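PDB 2OQH: putative isomerase from Streptomyces coelicolor A3, which probably catalyses the dehydration of D-glucarate to 5-dehydro-4-deoxy-D-glucarate, as a member of the mandelate racemase/muconate lactonizing enzyme family of the enolase superfamily. Local coordinates for residues 331-339 with 355-365; 30-38 with 47-57. All blocks are in the same frame, centred on the assembly; numbering follows the deposited sequence.

How the contacts relate
Neighbouring parts of one chain can be held by different chemistry. Contact 2 is largely buried: the antiparallel hairpin of strands 31-40 and 45-51, zipped by paired backbone bonds, with a buried ion pair and an arginine laid on an indole, forms part of the N-terminal sheet. Contact 1 is only partly buried and joins a loop to the lead-in and first turns of helix 359-368, relying on one backbone bond, an ion pair and branched apolar side chains. They share no element, yet the centres of contacts 1 and 2 lie about 13 Å apart. Leu-362 and Val-357 pack on Trp-47, and Ile-334 reaches Val-35, so an apolar seam joins late and early parts of the chain.

Contact 1: 331-339 with 355-365; sequences ADDIIEPLH and VSVDEDKLRHY
The Tyr-365 ring meets Asp-332 at its hydroxyl edge, where OH donates to OD2 over 2.5 Å, while one face is covered by CD2 of His-364. The carboxylate stands 67° from the ring plane and is shared: OD2 takes the tyrosine on its anti lone pair, and OD1 offers its syn lone pair to Lys-361 NZ at 2.7 Å, a salt bridge reached by a lysine chain extended beyond CG. An asparagine in place of this aspartate would probably leave the ammonium without its counter-charge and the tyrosine hydroxyl more weakly held. Both partners rise from helix 359-368, whose N-cap is Asp-358: OD1 accepts Lys-361 N at 2.9 Å, from above the carboxylate plane. The cap residue's own N-H gives a nearly straight bond (167°) to Ile-334 O at 2.7 Å, tying the loop to the helix start. Beyond it, this C-terminal helix lies against strand 5-15 of the N-terminal domain through Leu-362. A chi1 of 59° in Ile-334 puts CG2 anti to the carbonyl carbon, 3.7 Å from Leu-362 CA, while CG1 carries Ile-334 CD1 to 3.9 Å from Leu-362 CD1, both branches on one side of that leucine. Ile-335 CD1 abuts Val-355 CG1 at 3.5 Å.

Contact 2: 30-38 with 47-57; sequences GETRTVVRV and WGETMWGAPVA
Backbone bonds pair Thr-34 with Thr-50 and Val-36 with Gly-48, two hydrogen-bonded pairs of an antiparallel hairpin; Val-36 N reaches Gly-48 O over 2.8 Å, and Thr-50 N reaches Thr-34 O over 2.9 Å. Strand 31-40 is central in the three-stranded sheet of the enolase-type N-terminal domain, with strand 5-15 along its other edge. Among the polar side chains, Thr-34 OG1 donates to Trp-52 O at 2.7 Å, fastening the turn that leads into helix 54-63. Arg-33 folds back so that the peptide between Thr-50 and Met-51 (a selenomethionine) lies over one face of its guanidinium. Its NE forms a salt bridge with Glu-49 OE2 at 2.7 Å, though the hydrogen bond within it is weak and bent. A water donates to Thr-32 O at 2.8 Å and accepts from Arg-33 NH1. The aromatic contacts centre on Trp-47. With CG anti to its backbone N (chi1 176°), Arg-37 runs CG and CD along the indole, Arg-37 CD 3.4 Å from Trp-47 CZ2. Arg-37 CB makes a CH-pi contact 3.8 Å from the six-membered ring's centroid; the guanidinium, 69° from the ring plane, forms a salt bridge with Asp-9. Val-35 CG1 meets the ring edge, 3.7 Å from Trp-47 CE3. Because Glu-49 also accepts from Leu-302 N and Ala-305 N, its buried carboxylate ties the hairpin to the start of barrel helix 303-315, linking the two domains by polar bonds.

Contact 1: 331-339 with 355-365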
ATOM      1  N   ALA A 331      14.588  -7.479   4.504  1.00 24.60           N
ATOM      2  CA  ALA A 331      15.726  -8.314   4.834  1.00 25.12           C
ATOM      3  C   ALA A 331      15.065  -9.543   5.449  1.00 25.34           C
ATOM      4  O   ALA A 331      14.292 -10.231   4.777  1.00 26.27           O
ATOM      5  CB  ALA A 331      16.633  -7.617   5.844  1.00 24.45           C
ATOM      6  N   ASP A 332      15.325  -9.800   6.724  1.00 25.85           N
ATOM      7  CA  ASP A 332      14.740 -10.953   7.396  1.00 26.31           C
ATOM      8  C   ASP A 332      13.264 -10.674   7.704  1.00 25.94           C
ATOM      9  O   ASP A 332      12.888  -9.538   7.998  1.00 26.14           O
ATOM     10  CB  ASP A 332      15.530 -11.249   8.678  1.00 26.51           C
ATOM     11  CG  ASP A 332      15.278 -12.648   9.209  1.00 26.99           C
ATOM     12  OD1 ASP A 332      15.013 -13.554   8.393  1.00 26.26           O
ATOM     13  OD2 ASP A 332      15.357 -12.847  10.441  1.00 28.01           O
ATOM     14  N   ASP A 333      12.434 -11.709   7.627  1.00 25.34           N
ATOM     15  CA  ASP A 333      10.997 -11.570   7.873  1.00 24.29           C
ATOM     16  C   ASP A 333      10.526 -12.793   8.645  1.00 24.29           C
ATOM     17  O   ASP A 333      11.250 -13.788   8.739  1.00 24.76           O
ATOM     18  CB  ASP A 333      10.248 -11.495   6.534  1.00 23.82           C
ATOM     19  CG  ASP A 333       8.921 -10.756   6.637  1.00 24.50           C
ATOM     20  OD1 ASP A 333       8.342 -10.711   7.748  1.00 24.85           O
ATOM     21  OD2 ASP A 333       8.452 -10.232   5.598  1.00 23.39           O
ATOM     22  N   ILE A 334       9.316 -12.739   9.196  1.00 23.33           N
ATOM     23  CA  ILE A 334       8.823 -13.883   9.941  1.00 22.97           C
ATOM     24  C   ILE A 334       8.185 -14.932   9.047  1.00 23.12           C
ATOM     25  O   ILE A 334       7.586 -15.884   9.528  1.00 24.50           O
ATOM     26  CB  ILE A 334       7.849 -13.463  11.053  1.00 22.44           C
ATOM     27  CG1 ILE A 334       6.653 -12.711  10.479  1.00 22.93           C
ATOM     28  CG2 ILE A 334       8.574 -12.576  12.049  1.00 23.16           C
ATOM     29  CD1 ILE A 334       5.703 -12.237  11.550  1.00 20.10           C
ATOM     30  N   ILE A 335       8.313 -14.760   7.738  1.00 22.50           N
ATOM     31  CA  ILE A 335       7.784 -15.749   6.807  1.00 21.62           C
ATOM     32  C   ILE A 335       8.817 -15.954   5.715  1.00 21.41           C
ATOM     33  O   ILE A 335       9.836 -15.265   5.674  1.00 19.47           O
ATOM     34  CB  ILE A 335       6.439 -15.314   6.149  1.00 21.96           C
ATOM     35  CG1 ILE A 335       6.684 -14.252   5.074  1.00 23.09           C
ATOM     36  CG2 ILE A 335       5.500 -14.766   7.207  1.00 21.67           C
ATOM     37  CD1 ILE A 335       5.483 -14.008   4.173  1.00 23.18           C
ATOM     38  N   GLU A 336       8.559 -16.913   4.836  1.00 22.71           N
ATOM     39  CA  GLU A 336       9.474 -17.181   3.739  1.00 24.48           C
ATOM     40  C   GLU A 336       9.380 -16.047   2.721  1.00 25.15           C
ATOM     41  O   GLU A 336       8.288 -15.564   2.415  1.00 25.89           O
ATOM     42  CB  GLU A 336       9.113 -18.514   3.086  1.00 25.67           C
ATOM     43  CG  GLU A 336       9.417 -19.707   3.969  1.00 27.76           C
ATOM     44  CD  GLU A 336      10.896 -20.065   3.950  1.00 30.41           C
ATOM     45  OE1 GLU A 336      11.355 -20.636   2.930  1.00 31.55           O
ATOM     46  OE2 GLU A 336      11.603 -19.762   4.942  1.00 31.07           O
ATOM     47  N   PRO A 337      10.526 -15.609   2.176  1.00 25.21           N
ATOM     48  CA  PRO A 337      10.522 -14.523   1.189  1.00 24.96           C
ATOM     49  C   PRO A 337       9.578 -14.759   0.001  1.00 24.45           C
ATOM     50  O   PRO A 337       9.449 -15.879  -0.504  1.00 24.50           O
ATOM     51  CB  PRO A 337      11.984 -14.450   0.743  1.00 25.58           C
ATOM     52  CG  PRO A 337      12.733 -14.906   1.964  1.00 24.94           C
ATOM     53  CD  PRO A 337      11.901 -16.081   2.429  1.00 24.22           C
ATOM     54  N   LEU A 338       8.918 -13.691  -0.436  1.00 23.35           N
ATOM     55  CA  LEU A 338       8.017 -13.769  -1.574  1.00 22.33           C
ATOM     56  C   LEU A 338       8.890 -13.719  -2.822  1.00 21.79           C
ATOM     57  O   LEU A 338      10.012 -13.221  -2.779  1.00 20.86           O
ATOM     58  CB  LEU A 338       7.052 -12.583  -1.568  1.00 21.41           C
ATOM     59  CG  LEU A 338       6.162 -12.455  -0.332  1.00 20.93           C
ATOM     60  CD1 LEU A 338       5.381 -11.146  -0.415  1.00 19.06           C
ATOM     61  CD2 LEU A 338       5.220 -13.648  -0.239  1.00 19.95           C
ATOM     62  N   HIS A 339       8.369 -14.224  -3.932  1.00 22.24           N
ATOM     63  CA  HIS A 339       9.120 -14.260  -5.180  1.00 22.06           C
ATOM     64  C   HIS A 339       9.135 -12.922  -5.917  1.00 23.28           C
ATOM     65  O   HIS A 339       8.189 -12.589  -6.635  1.00 22.58           O
ATOM     66  CB  HIS A 339       8.539 -15.352  -6.085  1.00 22.42           C
ATOM     67  CG  HIS A 339       9.428 -15.730  -7.228  1.00 25.39           C
ATOM     68  ND1 HIS A 339       9.668 -14.895  -8.297  1.00 26.53           N
ATOM     69  CD2 HIS A 339      10.143 -16.857  -7.462  1.00 27.27           C
ATOM     70  CE1 HIS A 339      10.491 -15.489  -9.142  1.00 27.33           C
ATOM     71  NE2 HIS A 339      10.795 -16.680  -8.660  1.00 28.76           N
ATOM     72  N   VAL A 355       1.455 -18.328   2.893  1.00 22.26           N
ATOM     73  CA  VAL A 355       2.710 -18.094   3.603  1.00 22.89           C
ATOM     74  C   VAL A 355       2.724 -18.798   4.955  1.00 24.31           C
ATOM     75  O   VAL A 355       1.676 -18.995   5.574  1.00 24.74           O
ATOM     76  CB  VAL A 355       2.958 -16.589   3.835  1.00 23.06           C
ATOM     77  CG1 VAL A 355       2.970 -15.854   2.505  1.00 23.97           C
ATOM     78  CG2 VAL A 355       1.887 -16.018   4.760  1.00 23.47           C
ATOM     79  N   SER A 356       3.919 -19.169   5.407  1.00 24.19           N
ATOM     80  CA  SER A 356       4.090 -19.852   6.683  1.00 23.76           C
ATOM     81  C   SER A 356       4.901 -18.984   7.639  1.00 22.25           C
ATOM     82  O   SER A 356       5.977 -18.507   7.286  1.00 21.26           O
ATOM     83  CB  SER A 356       4.809 -21.187   6.471  1.00 25.50           C
ATOM     84  OG  SER A 356       4.953 -21.861   7.711  1.00 27.24           O
ATOM     85  N   VAL A 357       4.391 -18.793   8.848  1.00 21.57           N
ATOM     86  CA  VAL A 357       5.068 -17.953   9.826  1.00 23.10           C
ATOM     87  C   VAL A 357       5.990 -18.677  10.802  1.00 23.97           C
ATOM     88  O   VAL A 357       5.594 -19.646  11.441  1.00 24.31           O
ATOM     89  CB  VAL A 357       4.051 -17.150  10.662  1.00 23.11           C
ATOM     90  CG1 VAL A 357       4.786 -16.207  11.616  1.00 23.09           C
ATOM     91  CG2 VAL A 357       3.122 -16.375   9.743  1.00 23.98           C
ATOM     92  N   ASP A 358       7.217 -18.177  10.917  1.00 24.51           N
ATOM     93  CA  ASP A 358       8.220 -18.721  11.833  1.00 24.42           C
ATOM     94  C   ASP A 358       7.976 -18.065  13.194  1.00 23.69           C
ATOM     95  O   ASP A 358       8.307 -16.892  13.398  1.00 23.63           O
ATOM     96  CB  ASP A 358       9.619 -18.351  11.333  1.00 26.03           C
ATOM     97  CG  ASP A 358      10.727 -18.952  12.174  1.00 27.08           C
ATOM     98  OD1 ASP A 358      10.641 -18.903  13.419  1.00 27.45           O
ATOM     99  OD2 ASP A 358      11.704 -19.459  11.578  1.00 28.86           O
ATOM    100  N   GLU A 359       7.400 -18.810  14.131  1.00 23.38           N
ATOM    101  CA  GLU A 359       7.122 -18.242  15.443  1.00 24.09           C
ATOM    102  C   GLU A 359       8.358 -17.873  16.250  1.00 23.50           C
ATOM    103  O   GLU A 359       8.339 -16.906  17.014  1.00 23.64           O
ATOM    104  CB  GLU A 359       6.223 -19.183  16.242  1.00 26.15           C
ATOM    105  CG  GLU A 359       4.755 -19.042  15.869  1.00 30.13           C
ATOM    106  CD  GLU A 359       3.911 -20.174  16.396  1.00 32.75           C
ATOM    107  OE1 GLU A 359       4.130 -20.561  17.563  1.00 35.47           O
ATOM    108  OE2 GLU A 359       3.030 -20.670  15.652  1.00 33.10           O
ATOM    109  N   ASP A 360       9.440 -18.625  16.078  1.00 25.00           N
ATOM    110  CA  ASP A 360      10.665 -18.327  16.811  1.00 25.36           C
ATOM    111  C   ASP A 360      11.145 -16.927  16.435  1.00 24.66           C
ATOM    112  O   ASP A 360      11.474 -16.125  17.306  1.00 24.41           O
ATOM    113  CB  ASP A 360      11.749 -19.365  16.495  1.00 27.65           C
ATOM    114  CG  ASP A 360      11.337 -20.771  16.886  1.00 29.71           C
ATOM    115  OD1 ASP A 360      10.773 -20.936  17.993  1.00 30.28           O
ATOM    116  OD2 ASP A 360      11.578 -21.711  16.094  1.00 31.37           O
ATOM    117  N   LYS A 361      11.166 -16.631  15.139  1.00 24.54           N
ATOM    118  CA  LYS A 361      11.594 -15.317  14.666  1.00 23.82           C
ATOM    119  C   LYS A 361      10.631 -14.246  15.155  1.00 23.74           C
ATOM    120  O   LYS A 361      11.048 -13.156  15.560  1.00 23.69           O
ATOM    121  CB  LYS A 361      11.657 -15.286  13.137  1.00 23.70           C
ATOM    122  CG  LYS A 361      12.776 -16.136  12.537  1.00 23.93           C
ATOM    123  CD  LYS A 361      12.924 -15.852  11.049  1.00 23.34           C
ATOM    124  CE  LYS A 361      14.174 -16.487  10.472  1.00 24.40           C
ATOM    125  NZ  LYS A 361      14.381 -16.105   9.036  1.00 23.95           N
ATOM    126  N   LEU A 362       9.338 -14.559  15.101  1.00 23.50           N
ATOM    127  CA  LEU A 362       8.315 -13.628  15.561  1.00 23.62           C
ATOM    128  C   LEU A 362       8.627 -13.277  17.010  1.00 24.68           C
ATOM    129  O   LEU A 362       8.683 -12.104  17.385  1.00 25.14           O
ATOM    130  CB  LEU A 362       6.926 -14.271  15.475  1.00 22.80           C
ATOM    131  CG  LEU A 362       5.770 -13.507  16.138  1.00 22.53           C
ATOM    132  CD1 LEU A 362       5.534 -12.172  15.400  1.00 20.14           C
ATOM    133  CD2 LEU A 362       4.507 -14.371  16.117  1.00 22.44           C
ATOM    134  N   ARG A 363       8.836 -14.304  17.824  1.00 25.22           N
ATOM    135  CA  ARG A 363       9.140 -14.080  19.225  1.00 25.87           C
ATOM    136  C   ARG A 363      10.443 -13.287  19.329  1.00 25.37           C
ATOM    137  O   ARG A 363      10.570 -12.394  20.161  1.00 26.06           O
ATOM    138  CB  ARG A 363       9.257 -15.419  19.959  1.00 26.64           C
ATOM    139  CG  ARG A 363       8.995 -15.321  21.450  1.00 28.54           C
ATOM    140  CD  ARG A 363       9.059 -16.689  22.122  1.00 31.35           C
ATOM    141  NE  ARG A 363      10.302 -17.389  21.801  1.00 32.85           N
ATOM    142  CZ  ARG A 363      10.416 -18.319  20.857  1.00 33.42           C
ATOM    143  NH1 ARG A 363       9.352 -18.675  20.141  1.00 32.65           N
ATOM    144  NH2 ARG A 363      11.600 -18.872  20.612  1.00 32.05           N
ATOM    145  N   HIS A 364      11.406 -13.602  18.467  1.00 25.03           N
ATOM    146  CA  HIS A 364      12.692 -12.902  18.472  1.00 24.86           C
ATOM    147  C   HIS A 364      12.543 -11.402  18.201  1.00 24.64           C
ATOM    148  O   HIS A 364      13.036 -10.564  18.962  1.00 24.21           O
ATOM    149  CB  HIS A 364      13.625 -13.525  17.425  1.00 25.30           C
ATOM    150  CG  HIS A 364      14.903 -12.766  17.214  1.00 25.91           C
ATOM    151  ND1 HIS A 364      15.879 -12.655  18.183  1.00 26.41           N
ATOM    152  CD2 HIS A 364      15.364 -12.084  16.139  1.00 26.24           C
ATOM    153  CE1 HIS A 364      16.885 -11.938  17.713  1.00 26.45           C
ATOM    154  NE2 HIS A 364      16.597 -11.579  16.473  1.00 26.80           N
ATOM    155  N   TYR A 365      11.851 -11.061  17.120  1.00 23.62           N
ATOM    156  CA  TYR A 365      11.681  -9.661  16.761  1.00 22.83           C
ATOM    157  C   TYR A 365      10.729  -8.878  17.641  1.00 23.01           C
ATOM    158  O   TYR A 365      10.688  -7.650  17.563  1.00 23.73           O
ATOM    159  CB  TYR A 365      11.284  -9.559  15.294  1.00 22.03           C
ATOM    160  CG  TYR A 365      12.448  -9.931  14.408  1.00 22.75           C
ATOM    161  CD1 TYR A 365      13.586  -9.130  14.359  1.00 22.49           C
ATOM    162  CD2 TYR A 365      12.445 -11.112  13.669  1.00 21.80           C
ATOM    163  CE1 TYR A 365      14.697  -9.491  13.602  1.00 22.80           C
ATOM    164  CE2 TYR A 365      13.558 -11.487  12.903  1.00 23.54           C
ATOM    165  CZ  TYR A 365      14.682 -10.668  12.879  1.00 23.21           C
ATOM    166  OH  TYR A 365      15.801 -11.031  12.155  1.00 24.16           O
TER

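Contact 2: 30-38 with 47-57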
ATOM      1  N   GLY A  30      15.300   0.651  10.247  1.00 25.42           N
ATOM      2  CA  GLY A  30      14.448  -0.424  10.726  1.00 26.73           C
ATOM      3  C   GLY A  30      12.973  -0.073  10.632  1.00 27.29           C
ATOM      4  O   GLY A  30      12.615   1.090  10.407  1.00 27.64           O
ATOM      5  N   GLU A  31      12.111  -1.067  10.820  1.00 26.76           N
ATOM      6  CA  GLU A  31      10.674  -0.844  10.737  1.00 26.23           C
ATOM      7  C   GLU A  31       9.882  -1.605  11.808  1.00 25.82           C
ATOM      8  O   GLU A  31      10.253  -2.711  12.214  1.00 25.77           O
ATOM      9  CB  GLU A  31      10.190  -1.241   9.346  1.00 26.60           C
ATOM     10  CG  GLU A  31       8.710  -1.093   9.126  1.00 29.00           C
ATOM     11  CD  GLU A  31       8.323  -1.437   7.712  1.00 30.05           C
ATOM     12  OE1 GLU A  31       8.343  -0.534   6.842  1.00 31.75           O
ATOM     13  OE2 GLU A  31       8.019  -2.623   7.470  1.00 30.71           O
ATOM     14  N   THR A  32       8.787  -1.005  12.261  1.00 24.95           N
ATOM     15  CA  THR A  32       7.953  -1.627  13.277  1.00 24.19           C
ATOM     16  C   THR A  32       6.596  -2.022  12.692  1.00 24.71           C
ATOM     17  O   THR A  32       5.976  -1.241  11.971  1.00 25.96           O
ATOM     18  CB  THR A  32       7.756  -0.664  14.476  1.00 24.13           C
ATOM     19  OG1 THR A  32       9.021  -0.429  15.114  1.00 23.99           O
ATOM     20  CG2 THR A  32       6.800  -1.257  15.487  1.00 23.17           C
ATOM     21  N   ARG A  33       6.145  -3.238  13.003  1.00 23.76           N
ATOM     22  CA  ARG A  33       4.870  -3.751  12.511  1.00 23.65           C
ATOM     23  C   ARG A  33       4.140  -4.551  13.591  1.00 23.05           C
ATOM     24  O   ARG A  33       4.767  -5.131  14.478  1.00 23.35           O
ATOM     25  CB  ARG A  33       5.093  -4.666  11.299  1.00 22.64           C
ATOM     26  CG  ARG A  33       5.928  -4.055  10.181  1.00 23.36           C
ATOM     27  CD  ARG A  33       5.167  -2.984   9.422  1.00 23.46           C
ATOM     28  NE  ARG A  33       4.029  -3.537   8.693  1.00 24.54           N
ATOM     29  CZ  ARG A  33       3.302  -2.849   7.815  1.00 25.21           C
ATOM     30  NH1 ARG A  33       3.594  -1.582   7.558  1.00 26.45           N
ATOM     31  NH2 ARG A  33       2.286  -3.427   7.187  1.00 25.20           N
ATOM     32  N   THR A  34       2.814  -4.582  13.503  1.00 21.46           N
ATOM     33  CA  THR A  34       1.993  -5.332  14.445  1.00 20.29           C
ATOM     34  C   THR A  34       1.517  -6.604  13.744  1.00 21.67           C
ATOM     35  O   THR A  34       0.976  -6.543  12.638  1.00 22.18           O
ATOM     36  CB  THR A  34       0.754  -4.519  14.896  1.00 20.41           C
ATOM     37  OG1 THR A  34       1.165  -3.441  15.746  1.00 19.00           O
ATOM     38  CG2 THR A  34      -0.231  -5.412  15.653  1.00 18.25           C
ATOM     39  N   VAL A  35       1.732  -7.755  14.377  1.00 21.05           N
ATOM     40  CA  VAL A  35       1.311  -9.032  13.803  1.00 21.03           C
ATOM     41  C   VAL A  35       0.206  -9.644  14.652  1.00 21.22           C
ATOM     42  O   VAL A  35       0.264  -9.611  15.883  1.00 21.16           O
ATOM     43  CB  VAL A  35       2.480 -10.032  13.727  1.00 22.08           C
ATOM     44  CG1 VAL A  35       2.027 -11.300  13.027  1.00 22.72           C
ATOM     45  CG2 VAL A  35       3.651  -9.406  12.986  1.00 20.73           C
ATOM     46  N   VAL A  36      -0.797 -10.209  13.992  1.00 20.51           N
ATOM     47  CA  VAL A  36      -1.927 -10.807  14.695  1.00 20.30           C
ATOM     48  C   VAL A  36      -2.152 -12.249  14.260  1.00 20.15           C
ATOM     49  O   VAL A  36      -1.941 -12.583  13.095  1.00 20.38           O
ATOM     50  CB  VAL A  36      -3.222 -10.003  14.416  1.00 20.32           C
ATOM     51  CG1 VAL A  36      -4.419 -10.675  15.079  1.00 20.23           C
ATOM     52  CG2 VAL A  36      -3.056  -8.569  14.908  1.00 19.82           C
ATOM     53  N   ARG A  37      -2.544 -13.104  15.205  1.00 19.79           N
ATOM     54  CA  ARG A  37      -2.837 -14.501  14.897  1.00 20.33           C
ATOM     55  C   ARG A  37      -4.235 -14.834  15.393  1.00 20.08           C
ATOM     56  O   ARG A  37      -4.561 -14.611  16.562  1.00 20.93           O
ATOM     57  CB  ARG A  37      -1.846 -15.468  15.567  1.00 20.95           C
ATOM     58  CG  ARG A  37      -2.206 -16.957  15.337  1.00 20.77           C
ATOM     59  CD  ARG A  37      -1.275 -17.929  16.088  1.00 21.02           C
ATOM     60  NE  ARG A  37      -1.375 -17.753  17.530  1.00 22.43           N
ATOM     61  CZ  ARG A  37      -0.456 -18.143  18.410  1.00 22.75           C
ATOM     62  NH1 ARG A  37       0.653 -18.749  18.003  1.00 23.08           N
ATOM     63  NH2 ARG A  37      -0.637 -17.902  19.699  1.00 24.19           N
ATOM     64  N   VAL A  38      -5.062 -15.367  14.504  1.00 19.65           N
ATOM     65  CA  VAL A  38      -6.407 -15.748  14.890  1.00 20.75           C
ATOM     66  C   VAL A  38      -6.469 -17.269  14.962  1.00 20.47           C
ATOM     67  O   VAL A  38      -6.257 -17.952  13.963  1.00 21.19           O
ATOM     68  CB  VAL A  38      -7.450 -15.219  13.880  1.00 20.27           C
ATOM     69  CG1 VAL A  38      -8.829 -15.774  14.211  1.00 21.60           C
ATOM     70  CG2 VAL A  38      -7.470 -13.699  13.919  1.00 17.73           C
ATOM     71  N   TRP A  47      -3.007 -15.440   9.989  1.00 18.49           N
ATOM     72  CA  TRP A  47      -2.050 -14.398  10.338  1.00 18.21           C
ATOM     73  C   TRP A  47      -2.279 -13.108   9.576  1.00 18.98           C
ATOM     74  O   TRP A  47      -2.686 -13.120   8.413  1.00 18.95           O
ATOM     75  CB  TRP A  47      -0.619 -14.868  10.076  1.00 18.15           C
ATOM     76  CG  TRP A  47      -0.201 -15.994  10.959  1.00 18.66           C
ATOM     77  CD1 TRP A  47      -0.459 -17.316  10.774  1.00 18.04           C
ATOM     78  CD2 TRP A  47       0.504 -15.889  12.204  1.00 18.84           C
ATOM     79  NE1 TRP A  47       0.044 -18.048  11.825  1.00 19.91           N
ATOM     80  CE2 TRP A  47       0.641 -17.195  12.717  1.00 19.83           C
ATOM     81  CE3 TRP A  47       1.036 -14.815  12.934  1.00 19.30           C
ATOM     82  CZ2 TRP A  47       1.288 -17.460  13.935  1.00 20.47           C
ATOM     83  CZ3 TRP A  47       1.681 -15.077  14.151  1.00 20.11           C
ATOM     84  CH2 TRP A  47       1.799 -16.391  14.634  1.00 20.41           C
ATOM     85  N   GLY A  48      -2.002 -11.997  10.247  1.00 19.89           N
ATOM     86  CA  GLY A  48      -2.162 -10.691   9.637  1.00 20.42           C
ATOM     87  C   GLY A  48      -1.053  -9.779  10.117  1.00 21.45           C
ATOM     88  O   GLY A  48      -0.523  -9.961  11.215  1.00 21.98           O
ATOM     89  N   GLU A  49      -0.698  -8.801   9.295  1.00 20.73           N
ATOM     90  CA  GLU A  49       0.355  -7.860   9.634  1.00 20.98           C
ATOM     91  C   GLU A  49      -0.127  -6.475   9.241  1.00 21.72           C
ATOM     92  O   GLU A  49      -0.737  -6.303   8.183  1.00 21.63           O
ATOM     93  CB  GLU A  49       1.631  -8.192   8.859  1.00 20.01           C
ATOM     94  CG  GLU A  49       2.761  -7.194   9.041  1.00 19.00           C
ATOM     95  CD  GLU A  49       3.627  -7.065   7.795  1.00 19.53           C
ATOM     96  OE1 GLU A  49       3.882  -8.090   7.127  1.00 17.90           O
ATOM     97  OE2 GLU A  49       4.063  -5.935   7.488  1.00 20.89           O
ATOM     98  N   THR A  50       0.136  -5.489  10.090  1.00 21.47           N
ATOM     99  CA  THR A  50      -0.293  -4.136   9.786  1.00 21.60           C
ATOM    100  C   THR A  50       0.760  -3.147  10.279  1.00 22.43           C
ATOM    101  O   THR A  50       1.763  -3.541  10.865  1.00 22.93           O
ATOM    102  CB  THR A  50      -1.679  -3.848  10.414  1.00 20.94           C
ATOM    103  OG1 THR A  50      -2.227  -2.658   9.838  1.00 21.77           O
ATOM    104  CG2 THR A  50      -1.572  -3.681  11.922  1.00 19.80           C
HETATM  105  N   MSE A  51       0.526  -1.862  10.049  1.00 22.93           N
HETATM  106  CA  MSE A  51       1.479  -0.827  10.426  1.00 22.60           C
HETATM  107  C   MSE A  51       1.612  -0.506  11.915  1.00 21.49           C
HETATM  108  O   MSE A  51       0.758  -0.852  12.732  1.00 19.12           O
HETATM  109  CB  MSE A  51       1.136   0.455   9.680  1.00 26.17           C
HETATM  110  CG  MSE A  51      -0.021   1.208  10.294  1.00 31.86           C
HETATM  111 SE   MSE A  51      -0.600   2.678   9.200  1.00 47.06          SE
HETATM  112  CE  MSE A  51       0.863   3.908   9.462  1.00 36.43           C
ATOM    113  N   TRP A  52       2.711   0.173  12.236  1.00 20.73           N
ATOM    114  CA  TRP A  52       3.044   0.618  13.586  1.00 22.07           C
ATOM    115  C   TRP A  52       3.023  -0.436  14.677  1.00 22.48           C
ATOM    116  O   TRP A  52       2.720  -1.601  14.428  1.00 23.04           O
ATOM    117  CB  TRP A  52       2.144   1.794  13.966  1.00 21.38           C
ATOM    118  CG  TRP A  52       2.454   3.033  13.179  1.00 20.70           C
ATOM    119  CD1 TRP A  52       2.931   3.095  11.898  1.00 20.69           C
ATOM    120  CD2 TRP A  52       2.264   4.390  13.598  1.00 20.95           C
ATOM    121  NE1 TRP A  52       3.047   4.402  11.499  1.00 19.43           N
ATOM    122  CE2 TRP A  52       2.642   5.218  12.521  1.00 20.36           C
ATOM    123  CE3 TRP A  52       1.805   4.986  14.780  1.00 21.80           C
ATOM    124  CZ2 TRP A  52       2.578   6.615  12.589  1.00 19.79           C
ATOM    125  CZ3 TRP A  52       1.740   6.381  14.846  1.00 22.18           C
ATOM    126  CH2 TRP A  52       2.124   7.173  13.757  1.00 21.22           C
ATOM    127  N   GLY A  53       3.351  -0.011  15.895  1.00 23.34           N
ATOM    128  CA  GLY A  53       3.400  -0.930  17.017  1.00 23.37           C
ATOM    129  C   GLY A  53       2.428  -0.689  18.160  1.00 23.52           C
ATOM    130  O   GLY A  53       1.221  -0.897  18.008  1.00 23.54           O
ATOM    131  N   ALA A  54       2.959  -0.242  19.299  1.00 22.67           N
ATOM    132  CA  ALA A  54       2.165  -0.006  20.501  1.00 22.77           C
ATOM    133  C   ALA A  54       0.725   0.481  20.317  1.00 22.78           C
ATOM    134  O   ALA A  54      -0.211  -0.198  20.719  1.00 23.80           O
ATOM    135  CB  ALA A  54       2.918   0.934  21.447  1.00 21.71           C
ATOM    136  N   PRO A  55       0.519   1.653  19.699  1.00 22.42           N
ATOM    137  CA  PRO A  55      -0.878   2.083  19.556  1.00 21.93           C
ATOM    138  C   PRO A  55      -1.808   1.165  18.739  1.00 21.97           C
ATOM    139  O   PRO A  55      -2.979   0.988  19.093  1.00 21.42           O
ATOM    140  CB  PRO A  55      -0.746   3.489  18.963  1.00 21.55           C
ATOM    141  CG  PRO A  55       0.506   3.400  18.155  1.00 22.95           C
ATOM    142  CD  PRO A  55       1.440   2.600  19.051  1.00 22.49           C
ATOM    143  N   VAL A  56      -1.300   0.576  17.660  1.00 21.09           N
ATOM    144  CA  VAL A  56      -2.139  -0.296  16.844  1.00 20.97           C
ATOM    145  C   VAL A  56      -2.386  -1.608  17.570  1.00 21.71           C
ATOM    146  O   VAL A  56      -3.497  -2.151  17.541  1.00 21.28           O
ATOM    147  CB  VAL A  56      -1.499  -0.591  15.476  1.00 20.31           C
ATOM    148  CG1 VAL A  56      -2.396  -1.529  14.681  1.00 20.72           C
ATOM    149  CG2 VAL A  56      -1.294   0.705  14.707  1.00 19.61           C
ATOM    150  N   ALA A  57      -1.343  -2.112  18.224  1.00 21.23           N
ATOM    151  CA  ALA A  57      -1.451  -3.350  18.975  1.00 21.32           C
ATOM    152  C   ALA A  57      -2.467  -3.168  20.104  1.00 21.00           C
ATOM    153  O   ALA A  57      -3.205  -4.091  20.430  1.00 21.97           O
ATOM    154  CB  ALA A  57      -0.096  -3.733  19.547  1.00 21.57           C
TER
HETATM  155  O   HOH W   1       4.954   0.313   9.814  1.00 28.71           O